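Local atomic coordinates of putative uncharacterized protein (Wolbachia pipientis, PDB entry 3F4S), a protein that probably catalyses disulfide-bond formation in other proteins, as a DsbA-type thiol oxidoreductase built on a thioredoxin fold. Residues A[32-37]-A[68-73]; A[48-53]-A[85-90]; A[96-101]-A[105-110]; A[128-133]-A[141-146]; A[191-194]-A[200-203]. The protein carries 1 engineered substitution. One frame throughout, in Å; residues are numbered along the deposited sequence.

Contact 1: residues A[32-37]-A[68-73]; sequences KLLGDP and KYIDTG
Ile70, whose side chain packs against Leu34 and Gly35, has a carbonyl O with two donors: Gly73 N at 3.2 Å and a water at 2.8 Å from Ile70 O, the same water accepting from Asp36 N. Another water donates to Asp36 OD2 at 2.6 Å and to Gly73 O. The bond from Gly73 closes a type I turn from Ile70 to Gly73 and a Schellman motif, in which Gly73 takes the positive phi that glycine adopts with ease. This turn brings helix 62-70 to an end beside strand 33-34, an edge strand of the central sheet of the thioredoxin fold. The dry half of the contact belongs to the beta-branch of Ile70, whose CG2 sits 3.8 Å from Gly35 CA and 3.6 Å from Leu34 O. A CB on Gly35 would point straight at this methyl, and at phi 100° and psi -170° it would also be jammed against the preceding carbonyl O. Leu34 CG lies 4.0 Å from Ile70 CG2, the two side chains crossing at about a right angle; branched apolar residues suit this buried spot. Leu34 also packs on Phe105 of helix 101-113, and both Leu34 and Ile70 touch Tyr77.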
# COMPACT_ATOMS: atom_id res chain seq x y z
N LYS A 32 1.10 -8.47 1.15
CA LYS A 32 -0.08 -8.43 1.99
C LYS A 32 -1.25 -8.05 1.09
O LYS A 32 -1.20 -7.03 0.40
CB LYS A 32 0.10 -7.41 3.11
CG LYS A 32 1.33 -7.66 3.97
CD LYS A 32 1.21 -8.94 4.77
CE LYS A 32 0.06 -8.89 5.76
NZ LYS A 32 0.04 -10.09 6.65
N LEU A 33 -2.29 -8.88 1.09
CA LEU A 33 -3.41 -8.70 0.17
C LEU A 33 -4.65 -8.14 0.87
O LEU A 33 -4.88 -8.41 2.05
CB LEU A 33 -3.76 -10.03 -0.50
CG LEU A 33 -2.59 -10.81 -1.08
CD1 LEU A 33 -3.09 -12.07 -1.77
CD2 LEU A 33 -1.78 -9.96 -2.04
N LEU A 34 -5.43 -7.35 0.13
CA LEU A 34 -6.73 -6.92 0.62
C LEU A 34 -7.77 -7.21 -0.46
O LEU A 34 -7.65 -6.74 -1.59
CB LEU A 34 -6.72 -5.43 0.97
CG LEU A 34 -7.95 -4.92 1.74
CD1 LEU A 34 -8.05 -5.58 3.11
CD2 LEU A 34 -7.92 -3.40 1.88
N GLY A 35 -8.78 -7.98 -0.11
CA GLY A 35 -9.80 -8.36 -1.07
C GLY A 35 -9.57 -9.76 -1.61
O GLY A 35 -8.72 -10.50 -1.10
N ASP A 36 -10.32 -10.12 -2.64
CA ASP A 36 -10.28 -11.46 -3.22
C ASP A 36 -9.04 -11.65 -4.08
O ASP A 36 -8.84 -10.93 -5.06
CB ASP A 36 -11.54 -11.70 -4.06
CG ASP A 36 -11.65 -13.13 -4.57
OD1 ASP A 36 -10.67 -13.90 -4.44
OD2 ASP A 36 -12.72 -13.49 -5.09
N PRO A 37 -8.19 -12.63 -3.73
CA PRO A 37 -6.99 -12.94 -4.51
C PRO A 37 -7.31 -13.24 -5.98
O PRO A 37 -6.44 -13.08 -6.84
CB PRO A 37 -6.45 -14.21 -3.84
CG PRO A 37 -6.95 -14.12 -2.44
CD PRO A 37 -8.30 -13.47 -2.52
N LYS A 68 -16.38 0.42 -3.04
CA LYS A 68 -16.89 0.18 -4.39
C LYS A 68 -16.27 -1.04 -5.08
O LYS A 68 -16.96 -1.76 -5.81
CB LYS A 68 -16.67 1.43 -5.24
CG LYS A 68 -17.47 1.49 -6.53
CD LYS A 68 -17.26 2.83 -7.22
CE LYS A 68 -18.00 2.92 -8.54
NZ LYS A 68 -19.47 3.05 -8.35
N TYR A 69 -14.99 -1.29 -4.85
CA TYR A 69 -14.25 -2.25 -5.66
C TYR A 69 -13.60 -3.42 -4.91
O TYR A 69 -13.45 -4.50 -5.47
CB TYR A 69 -13.18 -1.54 -6.49
CG TYR A 69 -13.74 -0.55 -7.47
CD1 TYR A 69 -14.48 -0.96 -8.57
CD2 TYR A 69 -13.54 0.82 -7.29
CE1 TYR A 69 -15.00 -0.05 -9.47
CE2 TYR A 69 -14.05 1.73 -8.18
CZ TYR A 69 -14.78 1.29 -9.26
OH TYR A 69 -15.29 2.22 -10.14
N ILE A 70 -13.20 -3.19 -3.67
CA ILE A 70 -12.48 -4.23 -2.92
C ILE A 70 -13.44 -5.10 -2.11
O ILE A 70 -13.38 -6.33 -2.15
CB ILE A 70 -11.40 -3.60 -2.01
CG1 ILE A 70 -10.44 -2.73 -2.85
CG2 ILE A 70 -10.64 -4.69 -1.27
CD1 ILE A 70 -9.43 -1.93 -2.03
N ASP A 71 -14.32 -4.44 -1.36
CA ASP A 71 -15.33 -5.13 -0.57
C ASP A 71 -16.28 -5.91 -1.48
O ASP A 71 -16.89 -6.90 -1.06
CB ASP A 71 -16.12 -4.11 0.25
CG ASP A 71 -15.27 -3.42 1.30
OD1 ASP A 71 -14.13 -3.86 1.53
OD2 ASP A 71 -15.76 -2.44 1.90
N THR A 72 -16.41 -5.47 -2.72
CA THR A 72 -17.35 -6.05 -3.67
C THR A 72 -16.75 -7.20 -4.48
O THR A 72 -17.45 -7.83 -5.27
CB THR A 72 -17.86 -4.99 -4.64
OG1 THR A 72 -16.73 -4.31 -5.20
CG2 THR A 72 -18.76 -3.98 -3.93
N GLY A 73 -15.46 -7.44 -4.31
CA GLY A 73 -14.78 -8.52 -5.00
C GLY A 73 -14.33 -8.19 -6.42
O GLY A 73 -13.91 -9.07 -7.17
O HOH W 1 -11.79 -7.97 -3.83
O HOH W 2 -13.98 -11.82 -6.64

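Contact 2: residues A[48-53]-A[85-90]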
# COMPACT_ATOMS: atom_id res chain seq x y z
N SER A 48 4.54 6.22 0.77
CA SER A 48 5.16 6.47 2.06
C SER A 48 4.07 6.82 3.06
O SER A 48 3.18 7.62 2.76
CB SER A 48 6.13 7.65 1.94
OG SER A 48 6.36 8.24 3.21
N LEU A 49 4.15 6.24 4.25
CA LEU A 49 3.14 6.49 5.27
C LEU A 49 3.15 7.93 5.80
O LEU A 49 2.18 8.36 6.44
CB LEU A 49 3.27 5.50 6.43
CG LEU A 49 2.94 4.04 6.09
CD1 LEU A 49 3.35 3.08 7.21
CD2 LEU A 49 1.46 3.89 5.78
N THR A 50 4.23 8.66 5.55
CA THR A 50 4.40 10.02 6.06
C THR A 50 4.19 11.07 4.96
O THR A 50 4.40 12.27 5.17
CB THR A 50 5.80 10.21 6.65
OG1 THR A 50 6.78 9.91 5.64
CG2 THR A 50 6.01 9.30 7.86
N CYS A 51 3.80 10.61 3.78
CA CYS A 51 3.62 11.50 2.65
C CYS A 51 2.24 12.17 2.69
O CYS A 51 1.21 11.50 2.71
CB CYS A 51 3.81 10.73 1.34
SG CYS A 51 3.26 11.61 -0.12
N TYR A 52 2.23 13.50 2.70
CA TYR A 52 1.02 14.30 2.92
C TYR A 52 -0.10 14.03 1.91
O TYR A 52 -1.24 13.72 2.29
CB TYR A 52 1.35 15.80 3.01
CG TYR A 52 0.16 16.70 3.24
CD1 TYR A 52 -0.73 16.47 4.29
CD2 TYR A 52 -0.07 17.80 2.42
CE1 TYR A 52 -1.83 17.30 4.50
CE2 TYR A 52 -1.16 18.63 2.62
CZ TYR A 52 -2.03 18.39 3.66
OH TYR A 52 -3.10 19.23 3.83
N HIS A 53 0.20 14.12 0.62
CA HIS A 53 -0.80 13.79 -0.40
C HIS A 53 -1.29 12.36 -0.30
O HIS A 53 -2.46 12.08 -0.55
CB HIS A 53 -0.28 14.02 -1.81
CG HIS A 53 0.05 15.45 -2.09
ND1 HIS A 53 0.73 15.85 -3.21
CD2 HIS A 53 -0.19 16.57 -1.37
CE1 HIS A 53 0.89 17.16 -3.18
NE2 HIS A 53 0.34 17.62 -2.07
N ASP A 85 11.78 8.22 5.17
CA ASP A 85 12.35 8.85 6.35
C ASP A 85 12.32 7.89 7.53
O ASP A 85 11.82 6.75 7.41
CB ASP A 85 11.59 10.14 6.67
CG ASP A 85 10.10 9.91 6.75
OD1 ASP A 85 9.69 8.96 7.42
OD2 ASP A 85 9.33 10.66 6.15
N TYR A 86 12.84 8.34 8.67
CA TYR A 86 12.96 7.47 9.84
C TYR A 86 11.59 7.01 10.35
O TYR A 86 11.37 5.80 10.54
CB TYR A 86 13.75 8.18 10.94
CG TYR A 86 13.90 7.38 12.20
CD1 TYR A 86 14.97 6.49 12.37
CD2 TYR A 86 12.99 7.52 13.24
CE1 TYR A 86 15.12 5.76 13.56
CE2 TYR A 86 13.13 6.79 14.42
CZ TYR A 86 14.19 5.92 14.58
OH TYR A 86 14.30 5.22 15.76
N ARG A 87 10.68 7.96 10.56
CA ARG A 87 9.33 7.67 11.05
C ARG A 87 8.63 6.67 10.15
O ARG A 87 8.01 5.71 10.63
CB ARG A 87 8.47 8.94 11.08
CG ARG A 87 9.17 10.17 11.58
CD ARG A 87 8.26 11.38 11.64
NE ARG A 87 7.68 11.78 10.36
CZ ARG A 87 8.37 12.28 9.34
NH1 ARG A 87 9.69 12.40 9.41
NH2 ARG A 87 7.74 12.64 8.22
N GLY A 88 8.71 6.92 8.85
CA GLY A 88 8.00 6.12 7.87
C GLY A 88 8.55 4.72 7.77
O GLY A 88 7.80 3.76 7.59
N LEU A 89 9.87 4.59 7.88
CA LEU A 89 10.48 3.28 7.82
C LEU A 89 10.14 2.49 9.09
O LEU A 89 9.80 1.30 9.02
CB LEU A 89 11.99 3.39 7.62
CG LEU A 89 12.78 2.08 7.59
CD1 LEU A 89 12.15 1.07 6.64
CD2 LEU A 89 14.21 2.37 7.19
N LYS A 90 10.21 3.14 10.24
CA LYS A 90 9.82 2.49 11.50
C LYS A 90 8.34 2.10 11.48
O LYS A 90 7.96 1.03 11.96
CB LYS A 90 10.14 3.39 12.70
CG LYS A 90 11.63 3.51 13.00
CD LYS A 90 12.15 2.25 13.67
CE LYS A 90 13.67 2.22 13.69
NZ LYS A 90 14.23 1.15 14.58
O HOH W 3 8.44 7.50 4.98
O HOH W 4 6.43 4.59 5.03
O HOH W 5 4.84 13.33 7.73
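One direct hydrogen bond spans this contact: Thr50 OG1 donates to Asp85 OD2 at 2.7 Å, meeting the oxygen on its syn side and 15° out of the carboxylate plane. Thr50 chi1 of 57° sets OG1 between the backbone N and the carbonyl carbon, where it faces the acid. The other oxygen of Asp85 works inside its own segment. As N-cap of helix 86-94, Asp85 OD1 takes the amide of Gly88 at 2.7 Å, so aspartate serves both as helix cap and as acceptor for the threonine. Within the loop, Ser48 OG accepts from Thr50 N at 3.2 Å, an ST turn.

Waters add further links. One accepts from Leu49 N and donates to Gly88 O; another bonds Ser48 OG and, weakly, Asp85 OD1.

Arg87 has two conformers, so its part is tentative: in one, NH2 nears Thr50 CB, pairs with Asp85 OD2 through charge alone, and shares a water with Thr50 O.

Van der Waals contact is surer at Gly88, where Thr50 CG2 rests 3.7 Å from Gly88 N. A CB there would point at the loop and clash with Asp85 OD1, so glycine lets the capping carboxylate and Thr50 come close.

Cys51, directly after Thr50, is N-cap of helix 52-60 and disulfide-bonded to Cys54 in a CxxC consistent with a thioredoxin-type redox site. Loop 48-51 thus links strand 41-47 to that helix, with Thr50 touching Trp118 and Leu49 packing on Val111 and Phe112 of helix 101-113.

Contact 3: residues A[96-101]-A[105-110]; sequences HCYEKQ and FNFNKA
Phe107 meets Tyr98 from its first side-chain atom onward. CB stands over the middle of the Tyr98 ring, a CH-pi contact with CB 4.0 Å from the Tyr98 centroid and 13° off the ring normal. CG follows over the same face, 3.8 Å from Tyr98 CE2. The tightest approach comes one atom further, where Phe107 CD1 lies 3.3 Å from Tyr98 CE2. CE1 is still 3.8 Å from Tyr98 CE2, while CZ, at the tip, lies farther off. With chi1 at 171°, CG swings anti to the backbone N and the ring runs off beyond the tyrosine; the two planes lie at 24°, but the centroids are 4.8 Å apart and the rings barely overlap.

Helix 101-113, which carries Phe107, belongs to the helical insertion that distinguishes DsbA proteins from plain thioredoxins, and the loop 96-100 leads into it and lays Tyr98 beside Phe107. Lys100 is the N-cap. The first turn is secured by Phe105 N, which donates to Gln101 O at 3.1 Å along a nearly straight path, and Phe105 CB sits 3.6 Å from that same oxygen. Tyrosine suits its place because its face is apolar while its hydroxyl hydrogen-bonds Ser136. Beside it, Cys97 is joined by a disulfide to Cys146, and Phe107 CE1 also packs on Ile132 of helix 127-135.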
# COMPACT_ATOMS: atom_id res chain seq x y z
N HIS A 96 4.34 -4.89 10.29
CA HIS A 96 4.53 -6.34 10.26
C HIS A 96 4.13 -7.03 11.56
O HIS A 96 4.11 -8.26 11.63
CB HIS A 96 5.98 -6.66 9.89
CG HIS A 96 6.28 -6.42 8.44
ND1 HIS A 96 6.52 -7.45 7.55
CD2 HIS A 96 6.34 -5.27 7.73
CE1 HIS A 96 6.74 -6.94 6.35
NE2 HIS A 96 6.63 -5.62 6.43
N CYS A 97 3.81 -6.24 12.58
CA CYS A 97 3.22 -6.77 13.82
C CYS A 97 1.73 -7.10 13.63
O CYS A 97 1.09 -7.62 14.54
CB CYS A 97 3.37 -5.77 14.97
SG CYS A 97 4.64 -6.16 16.21
N TYR A 98 1.19 -6.77 12.46
CA TYR A 98 -0.24 -6.97 12.17
C TYR A 98 -0.43 -8.00 11.05
O TYR A 98 -0.21 -7.70 9.88
CB TYR A 98 -0.90 -5.63 11.82
CG TYR A 98 -0.78 -4.65 12.96
CD1 TYR A 98 -1.81 -4.48 13.87
CD2 TYR A 98 0.38 -3.91 13.15
CE1 TYR A 98 -1.69 -3.59 14.93
CE2 TYR A 98 0.51 -3.03 14.19
CZ TYR A 98 -0.53 -2.87 15.08
OH TYR A 98 -0.39 -1.98 16.12
N GLU A 99 -0.84 -9.20 11.43
CA GLU A 99 -0.83 -10.34 10.52
C GLU A 99 -2.08 -10.46 9.64
O GLU A 99 -1.98 -10.69 8.44
CB GLU A 99 -0.60 -11.65 11.29
N LYS A 100 -3.26 -10.33 10.25
CA LYS A 100 -4.52 -10.47 9.53
C LYS A 100 -4.68 -9.35 8.52
O LYS A 100 -4.27 -8.22 8.78
CB LYS A 100 -5.70 -10.49 10.51
CG LYS A 100 -5.70 -11.65 11.49
N GLN A 101 -5.28 -9.64 7.37
CA GLN A 101 -5.34 -8.67 6.29
C GLN A 101 -6.03 -7.36 6.71
O GLN A 101 -5.55 -6.28 6.38
CB GLN A 101 -5.97 -9.27 5.02
CG GLN A 101 -7.46 -9.00 4.82
CD GLN A 101 -7.95 -9.43 3.45
OE1 GLN A 101 -8.97 -8.96 2.96
NE2 GLN A 101 -7.20 -10.33 2.81
N PHE A 105 -4.07 -3.58 7.01
CA PHE A 105 -4.65 -2.43 6.33
C PHE A 105 -5.05 -1.34 7.32
O PHE A 105 -4.78 -0.16 7.10
CB PHE A 105 -5.86 -2.85 5.48
CG PHE A 105 -6.62 -1.68 4.91
CD1 PHE A 105 -6.12 -0.98 3.82
CD2 PHE A 105 -7.83 -1.28 5.46
CE1 PHE A 105 -6.80 0.11 3.29
CE2 PHE A 105 -8.53 -0.20 4.93
CZ PHE A 105 -8.02 0.50 3.84
N ASN A 106 -5.67 -1.75 8.43
CA ASN A 106 -6.13 -0.79 9.44
C ASN A 106 -4.98 -0.09 10.15
O ASN A 106 -5.10 1.08 10.54
CB ASN A 106 -7.06 -1.46 10.46
CG ASN A 106 -8.48 -1.59 9.94
OD1 ASN A 106 -8.88 -0.89 9.01
ND2 ASN A 106 -9.25 -2.50 10.53
N PHE A 107 -3.86 -0.78 10.30
CA PHE A 107 -2.69 -0.14 10.87
C PHE A 107 -2.18 0.97 9.94
O PHE A 107 -1.98 2.12 10.36
CB PHE A 107 -1.56 -1.13 11.17
CG PHE A 107 -0.27 -0.45 11.55
CD1 PHE A 107 -0.05 -0.04 12.86
CD2 PHE A 107 0.67 -0.14 10.58
CE1 PHE A 107 1.12 0.62 13.21
CE2 PHE A 107 1.84 0.53 10.92
CZ PHE A 107 2.07 0.91 12.23
N ASN A 108 -1.96 0.62 8.67
CA ASN A 108 -1.50 1.62 7.71
C ASN A 108 -2.46 2.80 7.62
O ASN A 108 -2.03 3.95 7.57
CB ASN A 108 -1.23 0.99 6.34
CG ASN A 108 -0.05 0.04 6.38
OD1 ASN A 108 0.93 0.28 7.08
ND2 ASN A 108 -0.15 -1.06 5.64
N LYS A 109 -3.76 2.49 7.62
CA LYS A 109 -4.81 3.51 7.60
C LYS A 109 -4.68 4.47 8.79
O LYS A 109 -4.80 5.69 8.64
CB LYS A 109 -6.20 2.85 7.61
CG LYS A 109 -7.34 3.85 7.60
CD LYS A 109 -8.65 3.19 7.21
CE LYS A 109 -9.05 2.15 8.23
NZ LYS A 109 -9.71 2.77 9.41
N ALA A 110 -4.43 3.91 9.97
CA ALA A 110 -4.28 4.72 11.18
C ALA A 110 -3.06 5.63 11.07
O ALA A 110 -3.12 6.80 11.46
CB ALA A 110 -4.16 3.84 12.41

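Contact 4: residues A[128-133]-A[141-146]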
# COMPACT_ATOMS: atom_id res chain seq x y z
N LEU A 128 3.83 8.70 18.23
CA LEU A 128 2.63 8.39 17.45
C LEU A 128 2.45 6.89 17.30
O LEU A 128 1.34 6.37 17.44
CB LEU A 128 2.67 9.06 16.07
CG LEU A 128 1.51 8.65 15.14
CD1 LEU A 128 0.14 8.85 15.81
CD2 LEU A 128 1.57 9.43 13.83
N LEU A 129 3.54 6.18 17.00
CA LEU A 129 3.45 4.72 16.87
C LEU A 129 3.13 4.05 18.22
O LEU A 129 2.43 3.05 18.25
CB LEU A 129 4.73 4.13 16.25
CG LEU A 129 5.10 4.63 14.84
CD1 LEU A 129 6.31 3.88 14.29
CD2 LEU A 129 3.92 4.53 13.88
N GLN A 130 3.65 4.59 19.32
CA GLN A 130 3.29 4.07 20.64
C GLN A 130 1.79 4.21 20.87
O GLN A 130 1.15 3.32 21.42
CB GLN A 130 4.04 4.80 21.76
CG GLN A 130 5.56 4.70 21.69
CD GLN A 130 6.25 5.46 22.82
OE1 GLN A 130 5.60 5.98 23.73
NE2 GLN A 130 7.57 5.52 22.76
N ARG A 131 1.23 5.34 20.44
CA ARG A 131 -0.19 5.59 20.60
C ARG A 131 -1.01 4.61 19.77
O ARG A 131 -1.98 4.00 20.25
CB ARG A 131 -0.54 7.03 20.25
CG ARG A 131 -2.03 7.35 20.35
CD ARG A 131 -2.63 7.58 18.98
NE ARG A 131 -2.35 8.94 18.52
CZ ARG A 131 -2.79 9.46 17.38
NH1 ARG A 131 -3.52 8.74 16.54
NH2 ARG A 131 -2.49 10.71 17.07
N ILE A 132 -0.62 4.44 18.51
CA ILE A 132 -1.34 3.53 17.63
C ILE A 132 -1.24 2.09 18.14
O ILE A 132 -2.22 1.33 18.10
CB ILE A 132 -0.85 3.66 16.18
CG1 ILE A 132 -1.27 5.03 15.63
CG2 ILE A 132 -1.39 2.51 15.34
CD1 ILE A 132 -0.73 5.34 14.23
N ALA A 133 -0.06 1.71 18.61
CA ALA A 133 0.16 0.39 19.19
C ALA A 133 -0.76 0.16 20.40
O ALA A 133 -1.40 -0.87 20.53
CB ALA A 133 1.61 0.22 19.59
N ASP A 141 6.35 -5.55 24.40
CA ASP A 141 7.42 -6.43 23.93
C ASP A 141 7.30 -6.73 22.43
O ASP A 141 8.31 -6.77 21.72
CB ASP A 141 7.52 -7.73 24.75
CG ASP A 141 6.21 -8.50 24.82
OD1 ASP A 141 5.20 -8.07 24.22
OD2 ASP A 141 6.19 -9.56 25.49
N ALA A 142 6.08 -6.93 21.96
CA ALA A 142 5.84 -7.16 20.54
C ALA A 142 6.16 -5.91 19.74
O ALA A 142 6.80 -5.98 18.68
CB ALA A 142 4.39 -7.57 20.32
N PHE A 143 5.71 -4.76 20.24
CA PHE A 143 6.03 -3.46 19.65
C PHE A 143 7.54 -3.29 19.48
O PHE A 143 8.03 -2.98 18.38
CB PHE A 143 5.46 -2.33 20.53
CG PHE A 143 5.83 -0.95 20.08
CD1 PHE A 143 5.07 -0.28 19.13
CD2 PHE A 143 6.91 -0.29 20.65
CE1 PHE A 143 5.40 1.00 18.72
CE2 PHE A 143 7.25 0.99 20.24
CZ PHE A 143 6.49 1.64 19.28
N ASN A 144 8.27 -3.49 20.56
CA ASN A 144 9.72 -3.29 20.55
C ASN A 144 10.41 -4.21 19.56
O ASN A 144 11.32 -3.81 18.85
CB ASN A 144 10.31 -3.49 21.95
CG ASN A 144 9.99 -2.36 22.89
OD1 ASN A 144 9.73 -1.23 22.45
ND2 ASN A 144 10.00 -2.64 24.19
N GLN A 145 9.97 -5.46 19.53
CA GLN A 145 10.54 -6.43 18.62
C GLN A 145 10.29 -6.01 17.17
O GLN A 145 11.19 -6.04 16.34
CB GLN A 145 9.98 -7.82 18.89
CG GLN A 145 10.67 -8.90 18.09
CD GLN A 145 10.77 -10.21 18.85
OE1 GLN A 145 10.09 -10.42 19.85
NE2 GLN A 145 11.63 -11.10 18.37
N CYS A 146 9.07 -5.59 16.88
CA CYS A 146 8.76 -5.20 15.51
C CYS A 146 9.53 -3.97 15.04
O CYS A 146 10.02 -3.93 13.92
CB CYS A 146 7.25 -5.00 15.32
SG CYS A 146 6.35 -6.55 15.18
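The ring of Phe143 reaches across to helix 127-135 and meets Leu129, Gln130 and Ala133, neighbours on one helical face. CD1 lies 3.5 Å from Ala133 CB, the shortest approach of the set. CE1 comes to 3.6 Å from Leu129 O and 4.0 Å from Leu129 CB, while CZ, at the far end, touches Gln130 CG at 4.0 Å. Each residue type fits its place. Alanine offers a single methyl that lets the ring settle close to the backbone, leucine adds a hydrocarbon flank, and glutamine presents its aliphatic CG while its chain runs on, extended, with the amide plane nearly perpendicular to the ring at 89°.

What brings the ring there is its first torsion together with the spacing of the helices. With chi1 at 175°, CG is anti to the backbone N and the ring projects well out from helix 140-147. Such reach is needed, because the two short helical segments pass with their axes 11.1 Å apart and with directions 136° from one another. Leu129 O is already engaged by Ala133 N, at 2.9 Å, in the helix itself.

Further out, Leu94 of helix 86-94 touches Leu129, Phe143 and Cys146. Cys146 bonds covalently to Cys97, which ties helix 140-147 to the loop before helix 101-113.

Chemically, then, one aromatic ring bridges two well-separated helices through dispersion and burial, set against a methyl, methylenes and a carbonyl that already has its helical partner.

Contact 5: residues A[191-194]-A[200-203]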
# COMPACT_ATOMS: atom_id res chain seq x y z
N VAL A 191 0.18 1.11 -17.39
CA VAL A 191 -0.81 0.88 -16.35
C VAL A 191 -0.50 1.66 -15.08
O VAL A 191 -1.01 1.35 -14.01
CB VAL A 191 -0.95 -0.62 -16.03
CG1 VAL A 191 -1.48 -1.37 -17.24
CG2 VAL A 191 0.39 -1.20 -15.57
N LYS A 192 0.33 2.69 -15.24
CA LYS A 192 0.84 3.47 -14.12
C LYS A 192 0.06 4.76 -13.92
O LYS A 192 -0.32 5.44 -14.88
CB LYS A 192 2.32 3.78 -14.35
CG LYS A 192 2.94 4.72 -13.33
CD LYS A 192 4.40 5.01 -13.67
CE LYS A 192 5.26 3.76 -13.56
NZ LYS A 192 6.71 4.08 -13.51
N HIS A 193 -0.18 5.11 -12.65
CA HIS A 193 -0.85 6.35 -12.31
C HIS A 193 -0.13 6.99 -11.14
O HIS A 193 0.14 6.33 -10.14
CB HIS A 193 -2.31 6.08 -11.94
CG HIS A 193 -3.02 5.23 -12.95
ND1 HIS A 193 -3.78 5.77 -13.96
CD2 HIS A 193 -3.05 3.89 -13.12
CE1 HIS A 193 -4.26 4.79 -14.71
NE2 HIS A 193 -3.83 3.64 -14.22
N GLY A 194 0.20 8.26 -11.25
CA GLY A 194 0.98 8.91 -10.22
C GLY A 194 0.31 10.09 -9.55
O GLY A 194 -0.41 10.86 -10.19
N LYS A 200 -13.33 10.07 -9.09
CA LYS A 200 -13.83 9.87 -10.45
C LYS A 200 -12.73 9.41 -11.41
O LYS A 200 -13.00 8.66 -12.36
CB LYS A 200 -14.52 11.14 -10.98
CG LYS A 200 -15.22 10.95 -12.31
N TYR A 201 -11.50 9.85 -11.18
CA TYR A 201 -10.38 9.40 -12.00
C TYR A 201 -10.22 7.88 -11.87
O TYR A 201 -10.12 7.17 -12.87
CB TYR A 201 -9.08 10.09 -11.58
CG TYR A 201 -7.86 9.59 -12.32
CD1 TYR A 201 -7.43 10.22 -13.48
CD2 TYR A 201 -7.14 8.49 -11.87
CE1 TYR A 201 -6.31 9.78 -14.16
CE2 TYR A 201 -6.02 8.04 -12.54
CZ TYR A 201 -5.61 8.69 -13.69
OH TYR A 201 -4.49 8.25 -14.38
N PHE A 202 -10.21 7.39 -10.64
CA PHE A 202 -10.08 5.95 -10.41
C PHE A 202 -11.31 5.15 -10.84
O PHE A 202 -11.16 4.04 -11.37
CB PHE A 202 -9.73 5.66 -8.95
CG PHE A 202 -8.29 5.91 -8.61
CD1 PHE A 202 -7.30 5.09 -9.12
CD2 PHE A 202 -7.93 6.97 -7.79
CE1 PHE A 202 -5.97 5.32 -8.81
CE2 PHE A 202 -6.60 7.20 -7.48
CZ PHE A 202 -5.62 6.37 -7.98
N THR A 203 -12.51 5.68 -10.62
CA THR A 203 -13.70 4.94 -11.04
C THR A 203 -13.71 4.78 -12.56
O THR A 203 -14.09 3.73 -13.07
CB THR A 203 -15.02 5.58 -10.55
OG1 THR A 203 -15.15 6.90 -11.08
CG2 THR A 203 -15.07 5.63 -9.04
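Val191 leads into the strand that brings His193 up to Tyr201; its backbone bonds to Ile177 and its branched side chain packs on Ile186 and Lys178. At Lys192 the side chain turns away from helix 199-216, and its amine reaches Leu167 O instead. His193, next along, carries the contact. Its ND1 and Tyr201 OH lie 2.6 Å apart in a hydrogen bond that is almost straight, 170°; either atom could be the donor. The hydroxyl comes in at the edge of the imidazole, in its plane, and Tyr201 CE2 stands 3.5 Å from His193 ND1. The two rings are steeply turned against each other, 80° between planes, with centroids 5.5 Å apart.

Strand 192-194 is the outer strand of the closing beta-beta-alpha unit of the thioredoxin fold: it runs antiparallel to strand 174-179, and the chain then turns into helix 199-216. Histidine and tyrosine thus lock the edge strand to the helix that follows it. For this the tyrosine leaves its helix with CG anti to the backbone N, which carries the long side chain out to the strand, while its CD2 lies 4.2 Å above the face of the Phe202 ring. Phe202 itself turns into the core, against Phe57 and Phe175. At Gly194 the carbonyl O makes a weak bond to Lys197 NZ, and Lys197 also lies in cation-pi contact with Tyr201.

Contacts 1 and 2 alternate along the chain, both within the first half; contacts 3, 4 and 5 then follow in series. Contacts 1 and 5 reach opposite edges of the same sheet, strands 33-34 and 192-194, their centres about 17 Å apart, and they touch where Tyr69 meets Thr203. Contacts 3 and 4 belong to the helical part, with centres about 12 Å apart, and share the Cys97-Cys146 disulfide. Contact 2 holds the first cysteine of the CxxC, at the start of helix 52-60, and touches contacts 3 and 4. Gln101 couples contact 3 to contact 1 through Gly35. Contacts 4 and 5 are farthest apart, centres about 34 Å, marking the two ends of this DsbA-like molecule.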